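Local coordinates for titin (Homo sapiens, PDB 3LCY), which forms part of a giant filament spanning the half-sarcomere of striated muscle, this A-band piece being a tandem of two immunoglobulin domains, at residues K15-L21 / S93-A99; D38-Y42 / T62-T66; E71-E75 / Y127-P131; H171-V177 / A188-I194. One frame throughout, in Å; residues are numbered along the deposited sequence.

Contact 1 of 4, residues K15-L21 / S93-A99; sequences KDVTTKL and SKLLLQA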
loop_
_atom_site.group_PDB
_atom_site.type_symbol
_atom_site.label_atom_id
_atom_site.label_comp_id
_atom_site.label_asym_id
_atom_site.label_seq_id
_atom_site.Cartn_x
_atom_site.Cartn_y
_atom_site.Cartn_z
ATOM N N LYS A 15 -10.358 -14.097 -7.272
ATOM C CA LYS A 15 -9.127 -13.941 -7.992
ATOM C C LYS A 15 -8.506 -12.612 -7.684
ATOM O O LYS A 15 -9.178 -11.672 -7.322
ATOM C CB LYS A 15 -9.388 -13.995 -9.491
ATOM C CG LYS A 15 -9.931 -15.281 -9.977
ATOM C CD LYS A 15 -8.924 -16.384 -9.863
ATOM C CE LYS A 15 -9.578 -17.706 -10.145
ATOM N NZ LYS A 15 -8.586 -18.776 -10.328
ATOM N N ASP A 16 -7.197 -12.553 -7.822
ATOM C CA ASP A 16 -6.480 -11.301 -7.619
ATOM C C ASP A 16 -6.937 -10.269 -8.641
ATOM O O ASP A 16 -7.107 -10.581 -9.819
ATOM C CB ASP A 16 -4.969 -11.521 -7.704
ATOM C CG ASP A 16 -4.420 -12.255 -6.497
ATOM O OD1 ASP A 16 -5.183 -12.458 -5.529
ATOM O OD2 ASP A 16 -3.228 -12.624 -6.513
ATOM N N VAL A 17 -7.145 -9.042 -8.180
ATOM C CA VAL A 17 -7.649 -7.977 -9.039
ATOM C C VAL A 17 -6.778 -6.731 -8.948
ATOM O O VAL A 17 -6.359 -6.337 -7.861
ATOM C CB VAL A 17 -9.098 -7.605 -8.672
ATOM C CG1 VAL A 17 -9.515 -6.316 -9.362
ATOM C CG2 VAL A 17 -10.041 -8.736 -9.035
ATOM N N THR A 18 -6.506 -6.115 -10.094
ATOM C CA THR A 18 -5.732 -4.881 -10.125
ATOM C C THR A 18 -6.566 -3.712 -10.636
ATOM O O THR A 18 -7.292 -3.834 -11.623
ATOM C CB THR A 18 -4.462 -5.021 -10.987
ATOM O OG1 THR A 18 -3.655 -3.847 -10.843
ATOM C CG2 THR A 18 -4.823 -5.207 -12.452
ATOM N N THR A 19 -6.464 -2.578 -9.952
ATOM C CA THR A 19 -7.191 -1.384 -10.355
ATOM C C THR A 19 -6.364 -0.139 -10.068
ATOM O O THR A 19 -5.497 -0.144 -9.192
ATOM C CB THR A 19 -8.539 -1.267 -9.622
ATOM O OG1 THR A 19 -9.397 -0.364 -10.331
ATOM C CG2 THR A 19 -8.331 -0.757 -8.205
ATOM N N LYS A 20 -6.632 0.927 -10.813
ATOM C CA LYS A 20 -5.936 2.190 -10.604
ATOM C C LYS A 20 -6.369 2.823 -9.288
ATOM O O LYS A 20 -7.563 2.919 -9.000
ATOM C CB LYS A 20 -6.204 3.157 -11.757
ATOM C CG LYS A 20 -5.658 4.557 -11.520
ATOM C CD LYS A 20 -6.133 5.533 -12.583
ATOM C CE LYS A 20 -5.630 6.942 -12.303
ATOM N NZ LYS A 20 -6.135 7.925 -13.302
ATOM N N LEU A 21 -5.394 3.247 -8.491
ATOM C CA LEU A 21 -5.684 3.905 -7.224
ATOM C C LEU A 21 -6.612 5.092 -7.454
ATOM O O LEU A 21 -6.349 5.943 -8.305
ATOM C CB LEU A 21 -4.391 4.361 -6.545
ATOM C CG LEU A 21 -4.545 5.098 -5.213
ATOM C CD1 LEU A 21 -5.364 4.273 -4.230
ATOM C CD2 LEU A 21 -3.188 5.440 -4.622
ATOM N N SER A 93 -8.748 -13.197 -1.914
ATOM C CA SER A 93 -7.873 -12.761 -2.993
ATOM C C SER A 93 -7.339 -11.374 -2.658
ATOM O O SER A 93 -7.782 -10.753 -1.692
ATOM C CB SER A 93 -8.619 -12.749 -4.329
ATOM O OG SER A 93 -9.584 -11.714 -4.368
ATOM N N LYS A 94 -6.386 -10.889 -3.445
ATOM C CA LYS A 94 -5.759 -9.606 -3.153
ATOM C C LYS A 94 -6.075 -8.530 -4.183
ATOM O O LYS A 94 -6.334 -8.823 -5.351
ATOM C CB LYS A 94 -4.244 -9.764 -3.018
ATOM C CG LYS A 94 -3.812 -10.527 -1.782
ATOM C CD LYS A 94 -2.305 -10.693 -1.746
ATOM C CE LYS A 94 -1.860 -11.386 -0.471
ATOM N NZ LYS A 94 -0.407 -11.708 -0.494
ATOM N N LEU A 95 -6.047 -7.281 -3.733
ATOM C CA LEU A 95 -6.243 -6.139 -4.612
ATOM C C LEU A 95 -4.909 -5.449 -4.862
ATOM O O LEU A 95 -4.248 -5.002 -3.926
ATOM C CB LEU A 95 -7.238 -5.153 -3.998
ATOM C CG LEU A 95 -7.427 -3.830 -4.745
ATOM C CD1 LEU A 95 -7.811 -4.081 -6.195
ATOM C CD2 LEU A 95 -8.463 -2.956 -4.050
ATOM N N LEU A 96 -4.508 -5.380 -6.126
ATOM C CA LEU A 96 -3.265 -4.716 -6.494
ATOM C C LEU A 96 -3.560 -3.342 -7.083
ATOM O O LEU A 96 -4.356 -3.211 -8.012
ATOM C CB LEU A 96 -2.464 -5.563 -7.487
ATOM C CG LEU A 96 -1.769 -6.821 -6.958
ATOM C CD1 LEU A 96 -2.770 -7.818 -6.395
ATOM C CD2 LEU A 96 -0.939 -7.464 -8.054
ATOM N N LEU A 97 -2.917 -2.319 -6.535
ATOM C CA LEU A 97 -3.150 -0.954 -6.982
ATOM C C LEU A 97 -2.184 -0.543 -8.085
ATOM O O LEU A 97 -1.115 -1.133 -8.246
ATOM C CB LEU A 97 -3.041 0.023 -5.811
ATOM C CG LEU A 97 -4.026 -0.183 -4.662
ATOM C CD1 LEU A 97 -3.808 0.866 -3.587
ATOM C CD2 LEU A 97 -5.459 -0.144 -5.166
ATOM N N GLN A 98 -2.577 0.474 -8.843
ATOM C CA GLN A 98 -1.720 1.052 -9.868
ATOM C C GLN A 98 -1.636 2.562 -9.676
ATOM O O GLN A 98 -2.657 3.250 -9.637
ATOM C CB GLN A 98 -2.252 0.725 -11.264
ATOM C CG GLN A 98 -2.242 -0.752 -11.602
ATOM C CD GLN A 98 -2.892 -1.044 -12.939
ATOM O OE1 GLN A 98 -3.332 -2.163 -13.195
ATOM N NE2 GLN A 98 -2.959 -0.033 -13.798
ATOM N N ALA A 99 -0.418 3.074 -9.547
ATOM C CA ALA A 99 -0.215 4.500 -9.338
ATOM C C ALA A 99 1.195 4.914 -9.734
ATOM O O ALA A 99 2.174 4.293 -9.320
ATOM C CB ALA A 99 -0.491 4.869 -7.888
#

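Contact 2 of 4, residues D38-Y42 / T62-T66; sequences DIKWY and THTLT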
loop_
_atom_site.group_PDB
_atom_site.type_symbol
_atom_site.label_atom_id
_atom_site.label_comp_id
_atom_site.label_asym_id
_atom_site.label_seq_id
_atom_site.Cartn_x
_atom_site.Cartn_y
_atom_site.Cartn_z
ATOM N N ASP A 38 -25.761 -16.646 2.855
ATOM C CA ASP A 38 -25.633 -15.288 3.276
ATOM C C ASP A 38 -24.174 -14.874 3.195
ATOM O O ASP A 38 -23.324 -15.573 3.619
ATOM C CB ASP A 38 -26.147 -15.105 4.685
ATOM C CG ASP A 38 -27.611 -15.425 4.826
ATOM O OD1 ASP A 38 -27.955 -16.366 5.577
ATOM O OD2 ASP A 38 -28.442 -14.731 4.217
ATOM N N ILE A 39 -23.923 -13.715 2.625
ATOM C CA ILE A 39 -22.604 -13.200 2.395
ATOM C C ILE A 39 -22.110 -12.165 3.379
ATOM O O ILE A 39 -22.789 -11.262 3.713
ATOM C CB ILE A 39 -22.503 -12.597 0.976
ATOM C CG1 ILE A 39 -22.891 -13.606 -0.088
ATOM C CG2 ILE A 39 -21.172 -12.054 0.718
ATOM C CD1 ILE A 39 -22.268 -14.891 0.016
ATOM N N LYS A 40 -20.882 -12.356 3.829
ATOM C CA LYS A 40 -20.125 -11.414 4.604
ATOM C C LYS A 40 -18.733 -11.196 4.032
ATOM O O LYS A 40 -18.101 -12.097 3.620
ATOM C CB LYS A 40 -20.045 -11.862 6.040
ATOM C CG LYS A 40 -21.285 -11.646 6.817
ATOM C CD LYS A 40 -21.252 -12.383 8.114
ATOM C CE LYS A 40 -22.592 -12.395 8.821
ATOM N NZ LYS A 40 -23.401 -11.238 8.537
ATOM N N TRP A 41 -18.277 -9.961 4.014
ATOM C CA TRP A 41 -16.939 -9.616 3.551
ATOM C C TRP A 41 -16.058 -9.219 4.728
ATOM O O TRP A 41 -16.507 -8.539 5.650
ATOM C CB TRP A 41 -17.006 -8.490 2.519
ATOM C CG TRP A 41 -17.777 -8.867 1.293
ATOM C CD1 TRP A 41 -19.113 -8.695 1.079
ATOM C CD2 TRP A 41 -17.257 -9.489 0.108
ATOM N NE1 TRP A 41 -19.458 -9.167 -0.163
ATOM C CE2 TRP A 41 -18.340 -9.659 -0.779
ATOM C CE3 TRP A 41 -15.986 -9.914 -0.286
ATOM C CZ2 TRP A 41 -18.186 -10.238 -2.039
ATOM C CZ3 TRP A 41 -15.837 -10.488 -1.538
ATOM C CH2 TRP A 41 -16.932 -10.645 -2.399
ATOM N N TYR A 42 -14.801 -9.649 4.694
ATOM C CA TYR A 42 -13.896 -9.410 5.812
ATOM C C TYR A 42 -12.593 -8.736 5.404
ATOM O O TYR A 42 -12.105 -8.905 4.285
ATOM C CB TYR A 42 -13.620 -10.711 6.567
ATOM C CG TYR A 42 -14.844 -11.266 7.258
ATOM C CD1 TYR A 42 -15.643 -12.217 6.639
ATOM C CD2 TYR A 42 -15.208 -10.826 8.524
ATOM C CE1 TYR A 42 -16.767 -12.720 7.265
ATOM C CE2 TYR A 42 -16.330 -11.324 9.157
ATOM C CZ TYR A 42 -17.106 -12.270 8.523
ATOM O OH TYR A 42 -18.222 -12.768 9.153
ATOM N N THR A 62 -23.588 -15.125 -7.477
ATOM C CA THR A 62 -22.392 -14.349 -7.723
ATOM C C THR A 62 -22.301 -13.238 -6.717
ATOM O O THR A 62 -23.208 -12.439 -6.590
ATOM C CB THR A 62 -22.396 -13.738 -9.116
ATOM O OG1 THR A 62 -22.581 -14.767 -10.077
ATOM C CG2 THR A 62 -21.083 -13.055 -9.380
ATOM N N HIS A 63 -21.192 -13.191 -6.002
ATOM C CA HIS A 63 -21.022 -12.181 -4.982
ATOM C C HIS A 63 -19.845 -11.273 -5.269
ATOM O O HIS A 63 -18.717 -11.711 -5.371
ATOM C CB HIS A 63 -20.903 -12.866 -3.635
ATOM C CG HIS A 63 -21.749 -14.089 -3.536
ATOM N ND1 HIS A 63 -23.121 -14.043 -3.599
ATOM C CD2 HIS A 63 -21.424 -15.396 -3.426
ATOM C CE1 HIS A 63 -23.605 -15.264 -3.516
ATOM N NE2 HIS A 63 -22.597 -16.103 -3.406
ATOM N N THR A 64 -20.141 -9.990 -5.375
ATOM C CA THR A 64 -19.155 -8.998 -5.713
ATOM C C THR A 64 -19.042 -7.901 -4.685
ATOM O O THR A 64 -20.024 -7.360 -4.236
ATOM C CB THR A 64 -19.460 -8.346 -7.080
ATOM O OG1 THR A 64 -19.656 -9.355 -8.064
ATOM C CG2 THR A 64 -18.317 -7.476 -7.521
ATOM N N LEU A 65 -17.811 -7.585 -4.326
ATOM C CA LEU A 65 -17.503 -6.460 -3.453
ATOM C C LEU A 65 -16.836 -5.365 -4.272
ATOM O O LEU A 65 -15.894 -5.626 -5.020
ATOM C CB LEU A 65 -16.579 -6.892 -2.313
ATOM C CG LEU A 65 -16.002 -5.757 -1.460
ATOM C CD1 LEU A 65 -17.107 -5.024 -0.720
ATOM C CD2 LEU A 65 -14.955 -6.276 -0.484
ATOM N N THR A 66 -17.329 -4.144 -4.145
ATOM C CA THR A 66 -16.754 -3.043 -4.886
ATOM C C THR A 66 -16.076 -2.105 -3.921
ATOM O O THR A 66 -16.700 -1.592 -3.005
ATOM C CB THR A 66 -17.821 -2.255 -5.652
ATOM O OG1 THR A 66 -18.487 -3.120 -6.573
ATOM C CG2 THR A 66 -17.186 -1.109 -6.418
#

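Contact 3 of 4, residues E71-E75 / Y127-P131; sequences EQEDE and YIGRP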
loop_
_atom_site.group_PDB
_atom_site.type_symbol
_atom_site.label_atom_id
_atom_site.label_comp_id
_atom_site.label_asym_id
_atom_site.label_seq_id
_atom_site.Cartn_x
_atom_site.Cartn_y
_atom_site.Cartn_z
ATOM N N GLU A 71 -6.855 5.189 -1.002
ATOM C CA GLU A 71 -5.539 5.182 -0.409
ATOM C C GLU A 71 -4.834 3.880 -0.589
ATOM O O GLU A 71 -5.414 2.907 -0.856
ATOM C CB GLU A 71 -5.610 5.547 1.069
ATOM C CG GLU A 71 -6.291 4.528 1.906
ATOM C CD GLU A 71 -6.315 4.830 3.357
ATOM O OE1 GLU A 71 -5.805 5.843 3.765
ATOM O OE2 GLU A 71 -6.868 4.052 4.108
ATOM N N GLN A 72 -3.536 3.902 -0.438
ATOM C CA GLN A 72 -2.697 2.750 -0.623
ATOM C C GLN A 72 -3.043 1.604 0.263
ATOM O O GLN A 72 -2.848 0.508 -0.075
ATOM C CB GLN A 72 -1.238 3.122 -0.471
ATOM C CG GLN A 72 -0.624 3.461 -1.744
ATOM C CD GLN A 72 0.744 4.005 -1.635
ATOM O OE1 GLN A 72 1.474 4.012 -2.576
ATOM N NE2 GLN A 72 1.095 4.460 -0.500
ATOM N N GLU A 73 -3.579 1.905 1.405
ATOM C CA GLU A 73 -3.929 0.921 2.388
ATOM C C GLU A 73 -5.086 -0.004 2.006
ATOM O O GLU A 73 -5.347 -0.953 2.666
ATOM C CB GLU A 73 -4.185 1.627 3.692
ATOM C CG GLU A 73 -2.959 2.031 4.385
ATOM C CD GLU A 73 -2.619 3.472 4.255
ATOM O OE1 GLU A 73 -2.157 4.078 5.215
ATOM O OE2 GLU A 73 -2.764 4.001 3.184
ATOM N N ASP A 74 -5.805 0.351 0.958
ATOM C CA ASP A 74 -6.917 -0.393 0.418
ATOM C C ASP A 74 -6.448 -1.610 -0.299
ATOM O O ASP A 74 -7.219 -2.440 -0.601
ATOM C CB ASP A 74 -7.755 0.440 -0.546
ATOM C CG ASP A 74 -8.462 1.507 0.102
ATOM O OD1 ASP A 74 -8.719 2.483 -0.513
ATOM O OD2 ASP A 74 -8.758 1.392 1.232
ATOM N N GLU A 75 -5.175 -1.682 -0.590
ATOM C CA GLU A 75 -4.625 -2.804 -1.251
ATOM C C GLU A 75 -4.601 -3.994 -0.317
ATOM O O GLU A 75 -4.789 -3.852 0.838
ATOM C CB GLU A 75 -3.234 -2.480 -1.741
ATOM C CG GLU A 75 -2.148 -2.702 -0.723
ATOM C CD GLU A 75 -0.966 -1.857 -0.916
ATOM O OE1 GLU A 75 -0.333 -1.508 0.044
ATOM O OE2 GLU A 75 -0.672 -1.541 -2.023
ATOM N N TYR A 127 5.623 8.509 0.280
ATOM C CA TYR A 127 5.353 8.523 -1.141
ATOM C C TYR A 127 4.145 7.700 -1.517
ATOM O O TYR A 127 3.683 6.865 -0.765
ATOM C CB TYR A 127 6.551 7.986 -1.911
ATOM C CG TYR A 127 6.668 6.497 -1.840
ATOM C CD1 TYR A 127 6.036 5.692 -2.758
ATOM C CD2 TYR A 127 7.389 5.891 -0.836
ATOM C CE1 TYR A 127 6.122 4.348 -2.680
ATOM C CE2 TYR A 127 7.484 4.539 -0.765
ATOM C CZ TYR A 127 6.850 3.780 -1.690
ATOM O OH TYR A 127 6.941 2.435 -1.640
ATOM N N ILE A 128 3.632 7.963 -2.703
ATOM C CA ILE A 128 2.559 7.171 -3.237
ATOM C C ILE A 128 3.067 6.553 -4.529
ATOM O O ILE A 128 3.478 7.248 -5.424
ATOM C CB ILE A 128 1.305 8.012 -3.516
ATOM C CG1 ILE A 128 0.622 8.388 -2.213
ATOM C CG2 ILE A 128 0.344 7.255 -4.371
ATOM C CD1 ILE A 128 -0.507 9.331 -2.382
ATOM N N GLY A 129 3.039 5.237 -4.617
ATOM C CA GLY A 129 3.401 4.557 -5.832
ATOM C C GLY A 129 3.108 3.080 -5.860
ATOM O O GLY A 129 3.580 2.373 -5.054
ATOM N N ARG A 130 2.323 2.612 -6.818
ATOM C CA ARG A 130 2.042 1.182 -6.921
ATOM C C ARG A 130 2.262 0.739 -8.360
ATOM O O ARG A 130 1.786 1.392 -9.269
ATOM C CB ARG A 130 0.628 0.853 -6.449
ATOM C CG ARG A 130 0.463 0.888 -4.944
ATOM C CD ARG A 130 1.548 0.092 -4.240
ATOM N NE ARG A 130 1.324 0.014 -2.801
ATOM C CZ ARG A 130 2.031 0.667 -1.891
ATOM N NH1 ARG A 130 3.022 1.453 -2.259
ATOM N NH2 ARG A 130 1.742 0.531 -0.609
ATOM N N PRO A 131 2.988 -0.346 -8.596
ATOM C CA PRO A 131 3.605 -1.202 -7.581
ATOM C C PRO A 131 4.753 -0.499 -6.883
ATOM O O PRO A 131 5.230 0.513 -7.376
ATOM C CB PRO A 131 4.157 -2.361 -8.408
ATOM C CG PRO A 131 4.328 -1.801 -9.763
ATOM C CD PRO A 131 3.175 -0.890 -9.946
#

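Contact 4 of 4, residues H171-V177 / A188-I194; sequences HAGKYKV and AILDVEI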
loop_
_atom_site.group_PDB
_atom_site.type_symbol
_atom_site.label_atom_id
_atom_site.label_comp_id
_atom_site.label_asym_id
_atom_site.label_seq_id
_atom_site.Cartn_x
_atom_site.Cartn_y
_atom_site.Cartn_z
ATOM N N HIS A 171 28.463 15.749 5.154
ATOM C CA HIS A 171 27.050 15.537 4.925
ATOM C C HIS A 171 26.237 16.675 4.379
ATOM O O HIS A 171 25.175 16.472 3.906
ATOM C CB HIS A 171 26.412 15.058 6.215
ATOM C CG HIS A 171 26.869 13.711 6.652
ATOM N ND1 HIS A 171 26.192 12.569 6.336
ATOM C CD2 HIS A 171 27.924 13.323 7.387
ATOM C CE1 HIS A 171 26.815 11.532 6.844
ATOM N NE2 HIS A 171 27.874 11.966 7.479
ATOM N N ALA A 172 26.742 17.879 4.458
ATOM C CA ALA A 172 26.039 19.034 3.908
ATOM C C ALA A 172 25.942 18.938 2.387
ATOM O O ALA A 172 26.753 18.268 1.750
ATOM C CB ALA A 172 26.727 20.325 4.320
ATOM N N GLY A 173 24.943 19.602 1.811
ATOM C CA GLY A 173 24.783 19.623 0.369
ATOM C C GLY A 173 23.418 19.170 -0.119
ATOM O O GLY A 173 22.496 18.964 0.672
ATOM N N LYS A 174 23.293 19.020 -1.434
ATOM C CA LYS A 174 22.036 18.609 -2.047
ATOM C C LYS A 174 21.878 17.091 -2.078
ATOM O O LYS A 174 22.830 16.362 -2.361
ATOM C CB LYS A 174 21.917 19.171 -3.466
ATOM C CG LYS A 174 21.163 20.486 -3.576
ATOM C CD LYS A 174 22.033 21.674 -3.204
ATOM C CE LYS A 174 21.326 22.985 -3.515
ATOM N NZ LYS A 174 22.168 24.167 -3.190
ATOM N N TYR A 175 20.668 16.627 -1.782
ATOM C CA TYR A 175 20.340 15.209 -1.852
ATOM C C TYR A 175 19.171 14.998 -2.804
ATOM O O TYR A 175 18.251 15.813 -2.850
ATOM C CB TYR A 175 19.966 14.673 -0.470
ATOM C CG TYR A 175 21.133 14.481 0.469
ATOM C CD1 TYR A 175 21.766 15.569 1.053
ATOM C CD2 TYR A 175 21.591 13.208 0.786
ATOM C CE1 TYR A 175 22.830 15.396 1.919
ATOM C CE2 TYR A 175 22.654 13.025 1.649
ATOM C CZ TYR A 175 23.268 14.123 2.215
ATOM O OH TYR A 175 24.327 13.946 3.075
ATOM N N LYS A 176 19.206 13.910 -3.565
ATOM C CA LYS A 176 18.086 13.574 -4.438
ATOM C C LYS A 176 17.483 12.222 -4.079
ATOM O O LYS A 176 18.187 11.211 -4.031
ATOM C CB LYS A 176 18.498 13.569 -5.913
ATOM C CG LYS A 176 17.339 13.232 -6.850
ATOM C CD LYS A 176 17.803 12.607 -8.157
ATOM C CE LYS A 176 18.467 13.622 -9.068
ATOM N NZ LYS A 176 18.824 13.020 -10.386
ATOM N N VAL A 177 16.181 12.210 -3.824
ATOM C CA VAL A 177 15.457 10.964 -3.624
ATOM C C VAL A 177 14.655 10.650 -4.882
ATOM O O VAL A 177 13.885 11.483 -5.364
ATOM C CB VAL A 177 14.523 11.036 -2.404
ATOM C CG1 VAL A 177 13.640 12.272 -2.480
ATOM C CG2 VAL A 177 13.686 9.772 -2.309
ATOM N N ALA A 188 12.935 14.396 -5.937
ATOM C CA ALA A 188 12.917 15.633 -5.171
ATOM C C ALA A 188 14.311 15.927 -4.638
ATOM O O ALA A 188 15.065 15.012 -4.311
ATOM C CB ALA A 188 11.919 15.537 -4.030
ATOM N N ILE A 189 14.658 17.206 -4.561
ATOM C CA ILE A 189 15.971 17.605 -4.072
ATOM C C ILE A 189 15.888 18.250 -2.692
ATOM O O ILE A 189 15.168 19.229 -2.490
ATOM C CB ILE A 189 16.678 18.555 -5.055
ATOM C CG1 ILE A 189 17.092 17.793 -6.316
ATOM C CG2 ILE A 189 17.890 19.195 -4.399
ATOM C CD1 ILE A 189 17.846 18.633 -7.324
ATOM N N LEU A 190 16.629 17.686 -1.745
ATOM C CA LEU A 190 16.640 18.183 -0.375
ATOM C C LEU A 190 17.981 18.832 -0.060
ATOM O O LEU A 190 19.029 18.197 -0.174
ATOM C CB LEU A 190 16.373 17.045 0.616
ATOM C CG LEU A 190 15.061 16.261 0.518
ATOM C CD1 LEU A 190 14.994 15.432 -0.752
ATOM C CD2 LEU A 190 14.903 15.366 1.733
ATOM N N ASP A 191 17.943 20.100 0.334
ATOM C CA ASP A 191 19.157 20.821 0.686
ATOM C C ASP A 191 19.468 20.631 2.167
ATOM O O ASP A 191 18.730 21.103 3.030
ATOM C CB ASP A 191 19.013 22.308 0.365
ATOM C CG ASP A 191 20.348 23.013 0.279
ATOM O OD1 ASP A 191 21.341 22.358 -0.107
ATOM O OD2 ASP A 191 20.406 24.220 0.592
ATOM N N VAL A 192 20.563 19.936 2.456
ATOM C CA VAL A 192 20.936 19.642 3.834
ATOM C C VAL A 192 22.024 20.576 4.353
ATOM O O VAL A 192 23.043 20.788 3.694
ATOM C CB VAL A 192 21.407 18.183 3.994
ATOM C CG1 VAL A 192 22.008 17.968 5.370
ATOM C CG2 VAL A 192 20.252 17.222 3.756
ATOM N N GLU A 193 21.812 21.127 5.539
ATOM C CA GLU A 193 22.767 22.032 6.153
ATOM C C GLU A 193 23.129 21.512 7.540
ATOM O O GLU A 193 22.263 21.054 8.273
ATOM C CB GLU A 193 22.166 23.431 6.255
ATOM C CG GLU A 193 23.185 24.547 6.325
ATOM C CD GLU A 193 23.760 24.908 4.970
ATOM O OE1 GLU A 193 24.996 24.955 4.842
ATOM O OE2 GLU A 193 22.978 25.147 4.033
ATOM N N ILE A 194 24.406 21.580 7.903
ATOM C CA ILE A 194 24.846 21.103 9.211
ATOM C C ILE A 194 25.172 22.266 10.143
ATOM O O ILE A 194 25.965 23.135 9.807
ATOM C CB ILE A 194 26.071 20.187 9.092
ATOM C CG1 ILE A 194 25.865 19.171 7.971
ATOM C CG2 ILE A 194 26.334 19.481 10.404
ATOM C CD1 ILE A 194 24.660 18.292 8.161
#

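Contact 1 of 4, residues K15-L21 / S93-A99
S93 and K15 open the pairing: S93 OG donates to K15 O over 3.0 Å, coming from above the carbonyl plane. With OG between its own backbone N and carbonyl carbon (chi1 70°), the hydroxyl is carried to K15 O. K94 gives its amide to D16 OD1 at 2.9 Å, a nearly straight bond that meets the carboxylate from above its plane, while K94 O receives V17 N. On the inner face L95 brings CD1 close to V17 O and to within 3.9 Å of T19 CG2; T19 OG1 itself turns to the carbonyl of A24. The amide of L96 bonds V17 O at 2.7 Å, and L96 O takes the amide of T19 and also lies close to T18 OG1. L97 CD1 meets L21 CD1 at 3.8 Å. Q98 crosses T18 at about a right angle, bringing Q98 OE1 to 2.9 Å from T18 OG1; the single proton of that hydroxyl may go to Q98 OE1 or L96 O. Q98 N reaches T19 O weakly, whereas Q98 O accepts the amide of L21. A99 CB then brushes L21 CB. Parallel pairing of a short early strand with the last strand is the A'-G arrangement of I-set immunoglobulin domains.

Contact 2 of 4, residues D38-Y42 / T62-T66
The imidazole of H63, whose face carries I39, is gripped at both nitrogens by groups outside the contact: ND1 bonds the hydroxyl of S58, and NE2 the carbonyl oxygen of I31. With its rotation fixed in this way, the ring offers a steady flat surface to strand 38-42. I39 CD1 stands 3.5 Å from the centroid of the H63 ring, close to the ring normal (7° off), and I39 CG1 comes to 3.5 Å from H63 ND1. CG1 reaches across because it sits anti to the carbonyl carbon (chi1 -56°), pointing the ethyl branch at the histidine.

Two residues further along each strand the roles reverse, with the aromatic ring now on 38-42. L65 CB lies 3.4 Å from the centroid of the six-membered ring of W41, over its face, and L65 CD2 follows at 3.8 Å from W41 CE3. These two side chains run past each other in opposite directions. At the edge of the indole, near its plane, W41 CH2 comes within 3.6 Å of H63 O. W41 CZ2 lies 3.5 Å from L65 N.

The strands belong to opposing sheets of the sandwich, their axes 9.1 Å apart, and W41 is the core tryptophan of strand C in the immunoglobulin fold, also touching C80. No hydrogen bond joins the two segments, so the sheets are held here by CH-pi and apolar packing, while the buried polar edge of H63 is satisfied by neighbouring strands. Since a carbonyl can only accept, NE2 probably carries the proton of its bond to I31.

Contact 3 of 4, residues E71-E75 / Y127-P131
A 3-10 turn at 72-74 faces the C-terminal end of strand 121-130, with Q72 CA and I128 CA 7.3 Å apart. The turn is closed by backbone bonds from D74 N to E71 O and from E75 N to Q72 O, which brings the side chains of Q72 and E75 out towards the same arginine. On the other segment the chain is extended up to R130, the last residue before a cis peptide.

R130 bends at its second torsion (chi2 -49°) and presents its guanidinium side-on to E75 in a bidentate salt bridge, NE and NH2 each donating to one oxygen. R130 NE meets E75 OE2 at 2.6 Å, and R130 NH2 meets E75 OE1 at 3.0 Å. Both oxygens use syn lone pairs, and the two flat groups lie nearly coplanar, 9° apart. The amide of Q72 stacks over one face of the same guanidinium, the amide and guanidinium planes 22° apart. Q72 OE1 accepts the backbone amide of G129 at 2.8 Å; R130 NH1, though 3.0 Å from Q72 OE1, is poorly aimed at it and bonds G129 O instead. R130 NH2 has a further partner in the carbonyl of E156.

The turn belongs to the first immunoglobulin domain and the strand to the second, so this is an interdomain joint. Its chemistry is polar and directional: a buried arginine held flat by a paired carboxylate, backbone carbonyls and a stacked amide, which probably restricts how the domains swing and twist against each other.

Contact 4 of 4, residues H171-V177 / A188-I194
Y175 and V192 meet on the inner face of the sheet, where V192 CG2 approaches Y175 CD1 to 3.5 Å, neither squarely over the ring nor at its rim. The phenol is turned so that its hydroxyl curls back along its own chain: Y175 OH donates to H171 O at 2.8 Å, in the carbonyl plane and on a lone pair. H139 stacks on the same ring. Further along this face the rotation of V177 that sets CG1 between its backbone N and carbonyl carbon (chi1 51°) brings V177 CG1 both to L190 CD1, at 3.8 Å, and to A188 CB.

The hydroxyl's return to the fourth residue before it is the tyrosine corner of immunoglobulin-type domains, and the paired strands are the F-G hairpin. Antiparallel backbone bonds run in couples between G173 and V192, Y175 and L190, and V177 and A188; L190 N to Y175 O is the shortest, at 2.7 Å.

On the outer face K174 bends at its second torsion (chi2 80°), which lays its aliphatic stem between I189 and D191. K174 CG rests 3.6 Å from I189 CG2, and K174 CD comes to 3.2 Å from D191 OD1. The ammonium stands beside the carboxylate at the length of a long salt bridge, K174 NZ to D191 OD1 being 3.7 Å. At the start of the hairpin A172 CB packs against I194 CG1 at 3.9 Å.

Overall arrangement
Contacts 1 and 2 both belong to the first immunoglobulin domain, their centres about 17 Å apart, with 38-42/62-66 nested in the chain between the segments of contact 1. Contact 2 is buried packing between facing sheets, whereas contacts 1 and 4 are partly buried pairings within a sheet, parallel in one and antiparallel in the other, and rest mainly on backbone bonds. Contact 3 is also buried but depends on charge and amide groups. It adjoins contact 1 directly: a probable hydrogen bond from A99 N to R130 O, 2.8 Å long, joins strand 88-103, which also pairs in contact 1, to strand 121-130 of the second domain. Contact 4 stands in that domain, about 49 Å from contact 2 between centres.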